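Long-range contacts in aldo-keto reductase 2E (Bombyx mori, PDB 3WCZ), which reduces 3-dehydroecdysone with NADPH as an NADP-dependent aldo-keto reductase of the silkworm, and may help to regulate moulting: residues 23-28 / 58-63; 38-43 / 259-264; 205-210 / 293-298. All coordinates share one frame; numbering follows the deposited sequence.

Interaction 1: 23-28 / 58-63; sequences TGRGTA and YQDEEQ. With NAP (NADP nicotinamide-adenine-dinucleotide phosphate), chain B; CIT (citric acid), chain G.
Tyr-58, whose ring lies against Gly-24, has a hydroxyl gripped by two groups: OH donates to O3 of a bound citrate at 2.6 Å, and Lys-87 NZ, on strand 83-88, makes a further hydrogen bond with it. Tyr-58 OH also stands 3.2 Å from NADP C2N, in the nicotinamide ring. Gly-24 supports the tyrosine ring from one face through a CH-pi contact, its CA 3.7 Å from the ring centroid and only 15° off the normal. The backbone of 23-28 turns its N-H groups to the ligands: Gly-24 N bonds NADP O3D at 2.8 Å, Thr-23 N reaches O2D weakly, and Arg-25 N gives citrate O2 a bond of 2.7 Å at 149°.

A second patch lies around the carboxylate of Asp-60. Its chi1 of 65° puts Asp-60 CG between the backbone N and the carbonyl carbon. Asp-60 OD2 is 2.6 Å from Thr-23 O, a separation that suggests a protonated acid. Arg-25 NE lies 4.6 Å from Asp-60 OD2, which sits well out of the guanidinium plane, leaving at most charge attraction without a directed N-H. The guanidinium instead pairs with Glu-36 in a salt bridge, while Ala-28 CB covers one of its faces. Thr-23 OG1 is turned to Asp-53 O, and Asp-60 OD1 reaches Thr-54 OG1 weakly.

Citrate, probably from the crystallisation liquor, thus fills a site facing both hydroxyl and nicotinamide. By similarity Tyr-58 is the proton donor, and the lysine beside it is consistent with the aldo-keto reductase pattern. The contact therefore implies a division of labour: the glycine backs the ring of the presumed donor while neighbouring backbone N-H groups hold the nicotinamide ribose beside it.

Interaction 2: 38-43 / 259-264; sequences RQAVYW and KSTNKQ. With NAP (NADP nicotinamide-adenine-dinucleotide phosphate), chain B.
Trp-43 and Lys-263 carry the apolar part of this contact, a CH-pi layer between an indole and an aliphatic chain. Lys-263 CB stands 3.6 Å from the centroid of the six-membered ring, 8° off its normal, and the extended lysine chain carries on across the face until CD lies 3.5 Å from Trp-43 NE1. On the opposite face sits Gln-39 NE2.

Two carbonyl oxygens add van der Waals contacts. Ala-40 CB is 3.6 Å from Ser-260 O, and Thr-261 O meets the indole at its edge, in plane, 3.6 Å from Trp-43 CZ3.

No direct hydrogen bond joins the segments; two waters bridge them. Both accept from Lys-263 NZ and share the single N-H of Trp-43 NE1, weakly in one case. A phenylalanine in place of Trp-43 would probably leave those waters without their indole donor and the outer lysine chain with less to lie on.

Bonds to the cofactor form the last group. The phosphate on the adenosine ribose receives Ser-260 OG at O2X (2.6 Å), while O3X takes both Lys-259 NZ (2.8 Å) and Thr-261 N. This grip fits the enzyme's lack of activity with NADH. Ser-260 OG also accepts from Asn-262 N, an ST turn.

Asn-262 then caps helix 263-270 through Arg-265 N. Ile-266 of that helix touches Ala-40 and Trp-43, joining it to helix 35-46 on the barrel's outer side.

Interaction 3: 205-210 / 293-298; sequences AYSPFG and RVIDIS. With NAP (NADP nicotinamide-adenine-dinucleotide phosphate), chain B; EDO (1,2-ethanediol), chain F.
Tyr-206 and Ile-295 meet beside the nicotinamide, Tyr-206 CE1 lying 3.6 Å from Ile-295 CG1. The tyrosine ring takes the cofactor on one face: C4N of NADP, the carbon that carries the transferred hydride in nicotinamide chemistry, is 3.1 Å above the ring plane and over its centre. Setting CG between the backbone N and the carbonyl carbon (chi1 75°) directs the ring's root to this position. Ile-295 borders the same pyridine ring, with CG1 3.8 Å from NADP C5N.

Ser-207 comes next. Its OG donates to O2N of the pyrophosphate at 2.9 Å and also faces the isoleucine, 3.7 Å from Ile-295 CG1. Val-294 packs one methyl toward this oxygen, while the other, CG2, rests 3.8 Å from Gly-210 C. Towards the adenine, the Phe-209 ring has CE2 3.3 Å from NADP N7A.

Several residues position this first shell. Asn-159 ND2 bonds Tyr-206 OH. The type I turn from Ser-207 to Gly-210 is closed by Gly-210 N bonding Ser-207 O, and its last carbonyl accepts from Arg-215 NE, itself part of the cofactor site. Glu-182 uses both carboxylate oxygens, one each for the backbone N-H groups of Val-294 and Ile-295, holding the backbone at these two residues.

Strand 202-206 thus ends in the turn that carries the cofactor contacts, with strand 178-182 supplying Glu-182 from one neighbouring position and Ile-255 and Ile-257 bonding the backbone of Ala-205 from the other. Helix 241-251 backs Pro-208 and Phe-209, and the C-terminal loop after helix 279-286 lays Ile-295 against Tyr-206 at the strand's end and Val-294 against the turn that follows.

Followed from the N terminus, the chain leaves strand 21-22 through 23-28, runs along helix 35-46, and at 58-63 closes the short loop of interaction 1. Interaction 2 opens within that loop, at 38-43, and closes only at 259-264, so the two cross. It spans most of the barrel and joins the first outer helix to the segment following the last strand, 255-256, across the barrel's seam. Interaction 3 opens at 205-210 before interaction 2 has closed and ends at 293-298; these two cross as well, whereas interactions 1 and 3 follow in series. All three converge on one NADP, though 38-43 joins it only through its partner 259-264.

Interaction 1: 23-28 / 58-63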
# COMPACT_ATOMS: atom_id res chain seq x y z
N THR A 23 -6.77 -2.03 -3.60
CA THR A 23 -7.50 -2.39 -4.82
C THR A 23 -6.72 -3.36 -5.68
O THR A 23 -7.07 -3.56 -6.85
CB THR A 23 -7.91 -1.15 -5.64
OG1 THR A 23 -6.76 -0.48 -6.18
CG2 THR A 23 -8.73 -0.16 -4.79
N GLY A 24 -5.71 -4.00 -5.13
CA GLY A 24 -5.09 -5.12 -5.83
C GLY A 24 -6.05 -6.29 -5.85
O GLY A 24 -6.94 -6.43 -4.98
N ARG A 25 -5.87 -7.16 -6.84
CA ARG A 25 -6.82 -8.23 -7.10
C ARG A 25 -6.27 -9.61 -6.78
O ARG A 25 -6.89 -10.62 -7.17
CB ARG A 25 -7.21 -8.21 -8.57
CG ARG A 25 -7.67 -6.86 -9.07
CD ARG A 25 -8.93 -6.49 -8.38
NE ARG A 25 -10.07 -7.29 -8.84
CZ ARG A 25 -11.10 -7.64 -8.08
NH1 ARG A 25 -11.16 -7.30 -6.76
NH2 ARG A 25 -12.08 -8.37 -8.63
N GLY A 26 -5.15 -9.69 -6.08
CA GLY A 26 -4.57 -10.98 -5.74
C GLY A 26 -5.51 -11.92 -4.99
O GLY A 26 -5.43 -13.14 -5.14
N THR A 27 -6.43 -11.39 -4.20
CA THR A 27 -7.34 -12.23 -3.44
C THR A 27 -8.70 -12.40 -4.10
O THR A 27 -9.58 -13.05 -3.53
CB THR A 27 -7.55 -11.67 -2.02
OG1 THR A 27 -8.24 -10.42 -2.08
CG2 THR A 27 -6.22 -11.52 -1.29
N ALA A 28 -8.87 -11.82 -5.28
CA ALA A 28 -10.19 -11.85 -5.91
C ALA A 28 -10.56 -13.29 -6.28
O ALA A 28 -9.75 -14.03 -6.82
CB ALA A 28 -10.24 -10.93 -7.12
N TYR A 58 -2.54 -3.32 -11.76
CA TYR A 58 -3.77 -3.96 -11.34
C TYR A 58 -4.85 -3.94 -12.40
O TYR A 58 -5.83 -4.67 -12.29
CB TYR A 58 -4.34 -3.33 -10.05
CG TYR A 58 -3.40 -3.27 -8.88
CD1 TYR A 58 -2.30 -4.08 -8.81
CD2 TYR A 58 -3.68 -2.43 -7.79
CE1 TYR A 58 -1.44 -4.01 -7.72
CE2 TYR A 58 -2.84 -2.35 -6.71
CZ TYR A 58 -1.71 -3.13 -6.67
OH TYR A 58 -0.86 -3.04 -5.58
N GLN A 59 -4.67 -3.10 -13.40
CA GLN A 59 -5.60 -2.96 -14.52
C GLN A 59 -6.99 -2.60 -14.05
O GLN A 59 -8.00 -2.92 -14.69
CB GLN A 59 -5.65 -4.24 -15.39
CG GLN A 59 -4.31 -4.67 -15.95
CD GLN A 59 -3.61 -3.61 -16.79
OE1 GLN A 59 -2.38 -3.56 -16.80
NE2 GLN A 59 -4.37 -2.77 -17.50
N ASP A 60 -7.07 -1.89 -12.92
CA ASP A 60 -8.37 -1.46 -12.38
C ASP A 60 -8.40 0.01 -12.03
O ASP A 60 -9.30 0.44 -11.32
CB ASP A 60 -8.87 -2.34 -11.21
CG ASP A 60 -8.00 -2.28 -9.97
OD1 ASP A 60 -7.08 -1.44 -9.85
OD2 ASP A 60 -8.31 -3.09 -9.05
N GLU A 61 -7.47 0.80 -12.55
CA GLU A 61 -7.53 2.24 -12.34
C GLU A 61 -8.83 2.83 -12.87
O GLU A 61 -9.36 3.81 -12.32
CB GLU A 61 -6.31 2.96 -12.93
CG GLU A 61 -5.03 2.78 -12.10
CD GLU A 61 -3.78 3.16 -12.85
OE1 GLU A 61 -3.71 2.87 -14.06
OE2 GLU A 61 -2.87 3.73 -12.21
N GLU A 62 -9.35 2.24 -13.96
CA GLU A 62 -10.60 2.74 -14.50
C GLU A 62 -11.73 2.59 -13.48
O GLU A 62 -12.53 3.52 -13.28
CB GLU A 62 -10.93 1.98 -15.80
CG GLU A 62 -12.33 2.23 -16.37
CD GLU A 62 -12.57 1.45 -17.67
OE1 GLU A 62 -11.64 0.76 -18.14
OE2 GLU A 62 -13.68 1.56 -18.22
N GLN A 63 -11.80 1.43 -12.82
CA GLN A 63 -12.82 1.18 -11.81
C GLN A 63 -12.64 2.10 -10.60
O GLN A 63 -13.60 2.63 -10.05
CB GLN A 63 -12.78 -0.27 -11.34
CG GLN A 63 -13.40 -1.26 -12.30
CD GLN A 63 -12.68 -1.35 -13.63
OE1 GLN A 63 -11.45 -1.36 -13.69
NE2 GLN A 63 -13.45 -1.39 -14.71
PA NAP B . -5.13 -8.10 2.25
O1A NAP B . -5.74 -6.78 2.48
O2A NAP B . -3.91 -8.55 2.89
O5B NAP B . -6.16 -9.27 2.35
C5B NAP B . -7.39 -9.22 1.69
C4B NAP B . -8.31 -10.39 1.99
O4B NAP B . -8.79 -10.30 3.34
C3B NAP B . -9.49 -10.54 1.11
O3B NAP B . -9.68 -11.92 0.90
C2B NAP B . -10.56 -9.95 1.90
O2B NAP B . -11.86 -10.42 1.57
C1B NAP B . -10.20 -10.32 3.32
N9A NAP B . -10.63 -9.42 4.36
C8A NAP B . -10.60 -8.07 4.29
N7A NAP B . -10.95 -7.52 5.44
C5A NAP B . -11.22 -8.55 6.31
C6A NAP B . -11.63 -8.59 7.65
N6A NAP B . -11.90 -7.46 8.43
N1A NAP B . -11.81 -9.81 8.18
C2A NAP B . -11.58 -10.92 7.47
N3A NAP B . -11.17 -10.91 6.19
C4A NAP B . -10.98 -9.72 5.62
O3 NAP B . -4.91 -8.20 0.65
PN NAP B . -3.82 -7.82 -0.45
O1N NAP B . -4.60 -7.48 -1.66
O2N NAP B . -2.82 -8.92 -0.51
O5D NAP B . -3.04 -6.54 0.09
C5D NAP B . -3.71 -5.34 0.32
C4D NAP B . -3.40 -4.21 -0.68
O4D NAP B . -2.04 -3.83 -0.61
C3D NAP B . -3.59 -4.57 -2.12
O3D NAP B . -4.95 -4.70 -2.48
C2D NAP B . -2.86 -3.52 -2.78
O2D NAP B . -3.57 -2.31 -2.74
C1D NAP B . -1.61 -3.45 -1.93
N1N NAP B . -0.46 -4.28 -2.29
C2N NAP B . 0.64 -3.71 -2.82
C3N NAP B . 1.72 -4.49 -3.15
C7N NAP B . 2.91 -3.78 -3.68
O7N NAP B . 3.13 -2.56 -3.47
N7N NAP B . 3.84 -4.55 -4.30
C4N NAP B . 1.69 -5.89 -3.02
C5N NAP B . 0.55 -6.47 -2.45
C6N NAP B . -0.50 -5.62 -2.10
P2B NAP B . -13.05 -9.43 1.18
O1X NAP B . -14.21 -10.40 0.83
O2X NAP B . -13.39 -8.63 2.36
O3X NAP B . -12.59 -8.62 -0.00
C1 CIT G . -3.07 -7.29 -8.96
O1 CIT G . -2.31 -7.35 -9.98
O2 CIT G . -4.31 -7.12 -9.09
C2 CIT G . -2.54 -7.37 -7.56
C3 CIT G . -1.08 -7.82 -7.42
O7 CIT G . -0.22 -6.99 -8.25
C4 CIT G . -0.53 -7.68 -6.00
C5 CIT G . -0.80 -6.33 -5.42
O3 CIT G . 0.07 -5.44 -5.59
O4 CIT G . -1.89 -6.12 -4.80
C6 CIT G . -0.97 -9.28 -7.81
O5 CIT G . -0.04 -9.65 -8.58
O6 CIT G . -1.83 -10.10 -7.36

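Interaction 2: 38-43 / 259-264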
# COMPACT_ATOMS: atom_id res chain seq x y z
N ARG A 38 -14.93 -0.75 -8.25
CA ARG A 38 -15.64 0.52 -8.29
C ARG A 38 -16.55 0.63 -7.09
O ARG A 38 -16.54 1.63 -6.35
CB ARG A 38 -16.45 0.66 -9.59
CG ARG A 38 -17.38 1.85 -9.61
CD ARG A 38 -18.48 1.75 -10.70
NE ARG A 38 -19.30 0.57 -10.45
CZ ARG A 38 -20.18 0.48 -9.46
NH1 ARG A 38 -20.44 1.52 -8.69
NH2 ARG A 38 -20.81 -0.66 -9.25
N GLN A 39 -17.33 -0.42 -6.84
CA GLN A 39 -18.25 -0.41 -5.71
C GLN A 39 -17.51 -0.31 -4.38
O GLN A 39 -17.95 0.40 -3.47
CB GLN A 39 -19.12 -1.67 -5.75
CG GLN A 39 -20.23 -1.69 -4.71
CD GLN A 39 -21.22 -0.56 -4.92
OE1 GLN A 39 -21.83 -0.45 -5.99
NE2 GLN A 39 -21.35 0.33 -3.93
N ALA A 40 -16.39 -1.02 -4.25
CA ALA A 40 -15.61 -0.99 -3.01
C ALA A 40 -15.06 0.40 -2.73
O ALA A 40 -15.07 0.87 -1.60
CB ALA A 40 -14.47 -1.97 -3.10
N VAL A 41 -14.54 1.06 -3.77
CA VAL A 41 -14.04 2.43 -3.62
C VAL A 41 -15.15 3.36 -3.14
O VAL A 41 -14.95 4.16 -2.21
CB VAL A 41 -13.40 2.92 -4.93
CG1 VAL A 41 -13.19 4.44 -4.92
CG2 VAL A 41 -12.09 2.21 -5.14
N TYR A 42 -16.31 3.24 -3.76
CA TYR A 42 -17.45 4.04 -3.33
C TYR A 42 -17.84 3.78 -1.88
O TYR A 42 -17.99 4.69 -1.08
CB TYR A 42 -18.65 3.81 -4.26
CG TYR A 42 -19.78 4.76 -3.97
CD1 TYR A 42 -19.85 5.98 -4.63
CD2 TYR A 42 -20.74 4.46 -3.01
CE1 TYR A 42 -20.87 6.88 -4.35
CE2 TYR A 42 -21.75 5.35 -2.73
CZ TYR A 42 -21.82 6.55 -3.42
OH TYR A 42 -22.83 7.45 -3.16
N TRP A 43 -18.00 2.50 -1.53
CA TRP A 43 -18.35 2.15 -0.17
C TRP A 43 -17.31 2.64 0.85
O TRP A 43 -17.64 3.06 1.96
CB TRP A 43 -18.50 0.64 -0.05
CG TRP A 43 -19.82 0.10 -0.47
CD1 TRP A 43 -21.01 0.77 -0.50
CD2 TRP A 43 -20.09 -1.26 -0.87
NE1 TRP A 43 -22.02 -0.10 -0.88
CE2 TRP A 43 -21.48 -1.33 -1.12
CE3 TRP A 43 -19.30 -2.40 -1.05
CZ2 TRP A 43 -22.10 -2.51 -1.55
CZ3 TRP A 43 -19.93 -3.57 -1.46
CH2 TRP A 43 -21.30 -3.62 -1.71
N LYS A 259 -7.38 -4.60 1.83
CA LYS A 259 -8.25 -4.79 0.68
C LYS A 259 -9.55 -5.47 1.14
O LYS A 259 -9.55 -6.48 1.86
CB LYS A 259 -7.58 -5.67 -0.39
CG LYS A 259 -8.51 -6.06 -1.55
CD LYS A 259 -9.26 -7.36 -1.28
CE LYS A 259 -10.13 -7.75 -2.46
NZ LYS A 259 -10.88 -9.04 -2.16
N SER A 260 -10.66 -4.90 0.71
CA SER A 260 -11.94 -5.60 0.83
C SER A 260 -12.83 -5.12 -0.28
O SER A 260 -12.74 -3.98 -0.73
CB SER A 260 -12.59 -5.32 2.17
OG SER A 260 -13.83 -6.02 2.32
N THR A 261 -13.72 -6.02 -0.70
CA THR A 261 -14.81 -5.65 -1.57
C THR A 261 -16.17 -5.90 -0.89
O THR A 261 -17.21 -5.88 -1.55
CB THR A 261 -14.75 -6.38 -2.92
OG1 THR A 261 -14.66 -7.78 -2.69
CG2 THR A 261 -13.56 -5.90 -3.72
N ASN A 262 -16.16 -6.08 0.42
CA ASN A 262 -17.37 -6.34 1.22
C ASN A 262 -17.72 -5.10 2.03
O ASN A 262 -16.88 -4.59 2.74
CB ASN A 262 -17.10 -7.53 2.17
CG ASN A 262 -18.25 -7.82 3.16
OD1 ASN A 262 -18.32 -7.25 4.23
ND2 ASN A 262 -19.12 -8.74 2.77
N LYS A 263 -18.97 -4.65 1.93
CA LYS A 263 -19.36 -3.39 2.52
C LYS A 263 -19.08 -3.33 4.02
O LYS A 263 -18.54 -2.36 4.54
CB LYS A 263 -20.85 -3.10 2.24
CG LYS A 263 -21.29 -1.73 2.64
CD LYS A 263 -22.76 -1.48 2.30
CE LYS A 263 -23.13 -0.04 2.66
NZ LYS A 263 -24.56 0.24 2.33
N GLN A 264 -19.44 -4.41 4.70
CA GLN A 264 -19.28 -4.46 6.13
C GLN A 264 -17.80 -4.53 6.56
O GLN A 264 -17.39 -3.84 7.49
CB GLN A 264 -20.06 -5.67 6.68
CG GLN A 264 -21.61 -5.59 6.49
CD GLN A 264 -22.12 -5.63 5.02
OE1 GLN A 264 -21.62 -6.38 4.16
NE2 GLN A 264 -23.14 -4.81 4.75
PA NAP B . -5.13 -8.10 2.25
O1A NAP B . -5.74 -6.78 2.48
O2A NAP B . -3.91 -8.55 2.89
O5B NAP B . -6.16 -9.27 2.35
C5B NAP B . -7.39 -9.22 1.69
C4B NAP B . -8.31 -10.39 1.99
O4B NAP B . -8.79 -10.30 3.34
C3B NAP B . -9.49 -10.54 1.11
O3B NAP B . -9.68 -11.92 0.90
C2B NAP B . -10.56 -9.95 1.90
O2B NAP B . -11.86 -10.42 1.57
C1B NAP B . -10.20 -10.32 3.32
N9A NAP B . -10.63 -9.42 4.36
C8A NAP B . -10.60 -8.07 4.29
N7A NAP B . -10.95 -7.52 5.44
C5A NAP B . -11.22 -8.55 6.31
C6A NAP B . -11.63 -8.59 7.65
N6A NAP B . -11.90 -7.46 8.43
N1A NAP B . -11.81 -9.81 8.18
C2A NAP B . -11.58 -10.92 7.47
N3A NAP B . -11.17 -10.91 6.19
C4A NAP B . -10.98 -9.72 5.62
O3 NAP B . -4.91 -8.20 0.65
PN NAP B . -3.82 -7.82 -0.45
O1N NAP B . -4.60 -7.48 -1.66
O2N NAP B . -2.82 -8.92 -0.51
O5D NAP B . -3.04 -6.54 0.09
C5D NAP B . -3.71 -5.34 0.32
C4D NAP B . -3.40 -4.21 -0.68
O4D NAP B . -2.04 -3.83 -0.61
C3D NAP B . -3.59 -4.57 -2.12
O3D NAP B . -4.95 -4.70 -2.48
C2D NAP B . -2.86 -3.52 -2.78
O2D NAP B . -3.57 -2.31 -2.74
C1D NAP B . -1.61 -3.45 -1.93
N1N NAP B . -0.46 -4.28 -2.29
C2N NAP B . 0.64 -3.71 -2.82
C3N NAP B . 1.72 -4.49 -3.15
C7N NAP B . 2.91 -3.78 -3.68
O7N NAP B . 3.13 -2.56 -3.47
N7N NAP B . 3.84 -4.55 -4.30
C4N NAP B . 1.69 -5.89 -3.02
C5N NAP B . 0.55 -6.47 -2.45
C6N NAP B . -0.50 -5.62 -2.10
P2B NAP B . -13.05 -9.43 1.18
O1X NAP B . -14.21 -10.40 0.83
O2X NAP B . -13.39 -8.63 2.36
O3X NAP B . -12.59 -8.62 -0.00
O HOH W 1 -24.06 2.27 0.00
O HOH W 2 -25.13 -0.64 -0.44

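Interaction 3: 205-210 / 293-298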
# COMPACT_ATOMS: atom_id res chain seq x y z
N ALA A 205 1.96 -0.52 4.75
CA ALA A 205 1.99 -1.97 4.94
C ALA A 205 0.98 -2.67 4.06
O ALA A 205 -0.26 -2.60 4.29
CB ALA A 205 1.70 -2.29 6.42
N TYR A 206 1.48 -3.32 3.02
CA TYR A 206 0.63 -4.11 2.14
C TYR A 206 0.46 -5.55 2.64
O TYR A 206 1.19 -6.01 3.50
CB TYR A 206 1.09 -4.01 0.69
CG TYR A 206 2.31 -4.74 0.22
CD1 TYR A 206 2.36 -6.13 0.14
CD2 TYR A 206 3.38 -4.03 -0.30
CE1 TYR A 206 3.45 -6.79 -0.42
CE2 TYR A 206 4.48 -4.68 -0.84
CZ TYR A 206 4.49 -6.05 -0.92
OH TYR A 206 5.53 -6.72 -1.48
N SER A 207 -0.55 -6.21 2.06
CA SER A 207 -1.01 -7.54 2.50
C SER A 207 -1.05 -7.62 4.02
O SER A 207 -0.49 -8.52 4.61
CB SER A 207 -0.14 -8.65 1.89
OG SER A 207 -0.15 -8.64 0.46
N PRO A 208 -1.74 -6.66 4.64
CA PRO A 208 -1.72 -6.55 6.10
C PRO A 208 -2.35 -7.75 6.84
O PRO A 208 -2.03 -7.94 8.01
CB PRO A 208 -2.54 -5.30 6.37
CG PRO A 208 -3.48 -5.21 5.22
CD PRO A 208 -2.63 -5.66 4.04
N PHE A 209 -3.21 -8.53 6.18
CA PHE A 209 -3.80 -9.68 6.85
C PHE A 209 -2.93 -10.92 6.77
O PHE A 209 -3.26 -11.95 7.39
CB PHE A 209 -5.21 -9.94 6.32
CG PHE A 209 -6.18 -8.82 6.60
CD1 PHE A 209 -6.45 -8.43 7.90
CD2 PHE A 209 -6.79 -8.14 5.57
CE1 PHE A 209 -7.36 -7.40 8.13
CE2 PHE A 209 -7.69 -7.16 5.79
CZ PHE A 209 -7.98 -6.78 7.07
N GLY A 210 -1.82 -10.87 6.05
CA GLY A 210 -0.89 -11.99 6.04
C GLY A 210 -1.58 -13.27 5.61
O GLY A 210 -2.42 -13.26 4.73
N ARG A 293 6.86 -14.32 3.01
CA ARG A 293 6.12 -13.34 2.24
C ARG A 293 4.88 -13.92 1.61
O ARG A 293 4.92 -14.99 0.99
CB ARG A 293 7.00 -12.71 1.17
CG ARG A 293 8.21 -11.99 1.71
CD ARG A 293 9.19 -11.66 0.57
NE ARG A 293 10.40 -11.02 1.05
CZ ARG A 293 10.52 -9.73 1.30
NH1 ARG A 293 9.51 -8.89 1.13
NH2 ARG A 293 11.68 -9.27 1.75
N VAL A 294 3.77 -13.22 1.76
CA VAL A 294 2.58 -13.44 0.96
C VAL A 294 2.86 -13.21 -0.52
O VAL A 294 2.41 -13.96 -1.38
CB VAL A 294 1.42 -12.52 1.41
CG1 VAL A 294 0.24 -12.59 0.44
CG2 VAL A 294 0.96 -12.90 2.80
N ILE A 295 3.60 -12.14 -0.82
CA ILE A 295 3.90 -11.77 -2.21
C ILE A 295 5.28 -12.29 -2.58
O ILE A 295 6.31 -11.80 -2.13
CB ILE A 295 3.78 -10.22 -2.43
CG1 ILE A 295 2.35 -9.75 -2.07
CG2 ILE A 295 4.16 -9.82 -3.84
CD1 ILE A 295 1.22 -10.34 -2.91
N ASP A 296 5.26 -13.34 -3.38
CA ASP A 296 6.45 -14.07 -3.78
C ASP A 296 6.82 -13.65 -5.21
O ASP A 296 6.08 -13.89 -6.16
CB ASP A 296 6.14 -15.56 -3.68
CG ASP A 296 7.25 -16.47 -4.17
OD1 ASP A 296 8.34 -15.98 -4.49
OD2 ASP A 296 7.01 -17.70 -4.24
N ILE A 297 7.95 -12.97 -5.36
CA ILE A 297 8.42 -12.58 -6.68
C ILE A 297 9.73 -13.30 -7.05
O ILE A 297 10.55 -12.80 -7.79
CB ILE A 297 8.60 -11.06 -6.81
CG1 ILE A 297 9.50 -10.53 -5.69
CG2 ILE A 297 7.23 -10.37 -6.77
CD1 ILE A 297 10.16 -9.21 -6.02
N SER A 298 9.89 -14.51 -6.54
CA SER A 298 11.18 -15.20 -6.65
C SER A 298 11.57 -15.59 -8.07
O SER A 298 12.74 -15.84 -8.32
CB SER A 298 11.23 -16.42 -5.72
OG SER A 298 10.16 -17.29 -5.95
PA NAP B . -5.13 -8.10 2.25
O1A NAP B . -5.74 -6.78 2.48
O2A NAP B . -3.91 -8.55 2.89
O5B NAP B . -6.16 -9.27 2.35
C5B NAP B . -7.39 -9.22 1.69
C4B NAP B . -8.31 -10.39 1.99
O4B NAP B . -8.79 -10.30 3.34
C3B NAP B . -9.49 -10.54 1.11
O3B NAP B . -9.68 -11.92 0.90
C2B NAP B . -10.56 -9.95 1.90
O2B NAP B . -11.86 -10.42 1.57
C1B NAP B . -10.20 -10.32 3.32
N9A NAP B . -10.63 -9.42 4.36
C8A NAP B . -10.60 -8.07 4.29
N7A NAP B . -10.95 -7.52 5.44
C5A NAP B . -11.22 -8.55 6.31
C6A NAP B . -11.63 -8.59 7.65
N6A NAP B . -11.90 -7.46 8.43
N1A NAP B . -11.81 -9.81 8.18
C2A NAP B . -11.58 -10.92 7.47
N3A NAP B . -11.17 -10.91 6.19
C4A NAP B . -10.98 -9.72 5.62
O3 NAP B . -4.91 -8.20 0.65
PN NAP B . -3.82 -7.82 -0.45
O1N NAP B . -4.60 -7.48 -1.66
O2N NAP B . -2.82 -8.92 -0.51
O5D NAP B . -3.04 -6.54 0.09
C5D NAP B . -3.71 -5.34 0.32
C4D NAP B . -3.40 -4.21 -0.68
O4D NAP B . -2.04 -3.83 -0.61
C3D NAP B . -3.59 -4.57 -2.12
O3D NAP B . -4.95 -4.70 -2.48
C2D NAP B . -2.86 -3.52 -2.78
O2D NAP B . -3.57 -2.31 -2.74
C1D NAP B . -1.61 -3.45 -1.93
N1N NAP B . -0.46 -4.28 -2.29
C2N NAP B . 0.64 -3.71 -2.82
C3N NAP B . 1.72 -4.49 -3.15
C7N NAP B . 2.91 -3.78 -3.68
O7N NAP B . 3.13 -2.56 -3.47
N7N NAP B . 3.84 -4.55 -4.30
C4N NAP B . 1.69 -5.89 -3.02
C5N NAP B . 0.55 -6.47 -2.45
C6N NAP B . -0.50 -5.62 -2.10
P2B NAP B . -13.05 -9.43 1.18
O1X NAP B . -14.21 -10.40 0.83
O2X NAP B . -13.39 -8.63 2.36
O3X NAP B . -12.59 -8.62 -0.00
C1 EDO F . 11.56 -5.17 1.27
O1 EDO F . 11.11 -6.37 1.93
C2 EDO F . 11.57 -5.40 -0.22
O2 EDO F . 10.30 -5.90 -0.67
O HOH W 3 7.85 -6.17 0.75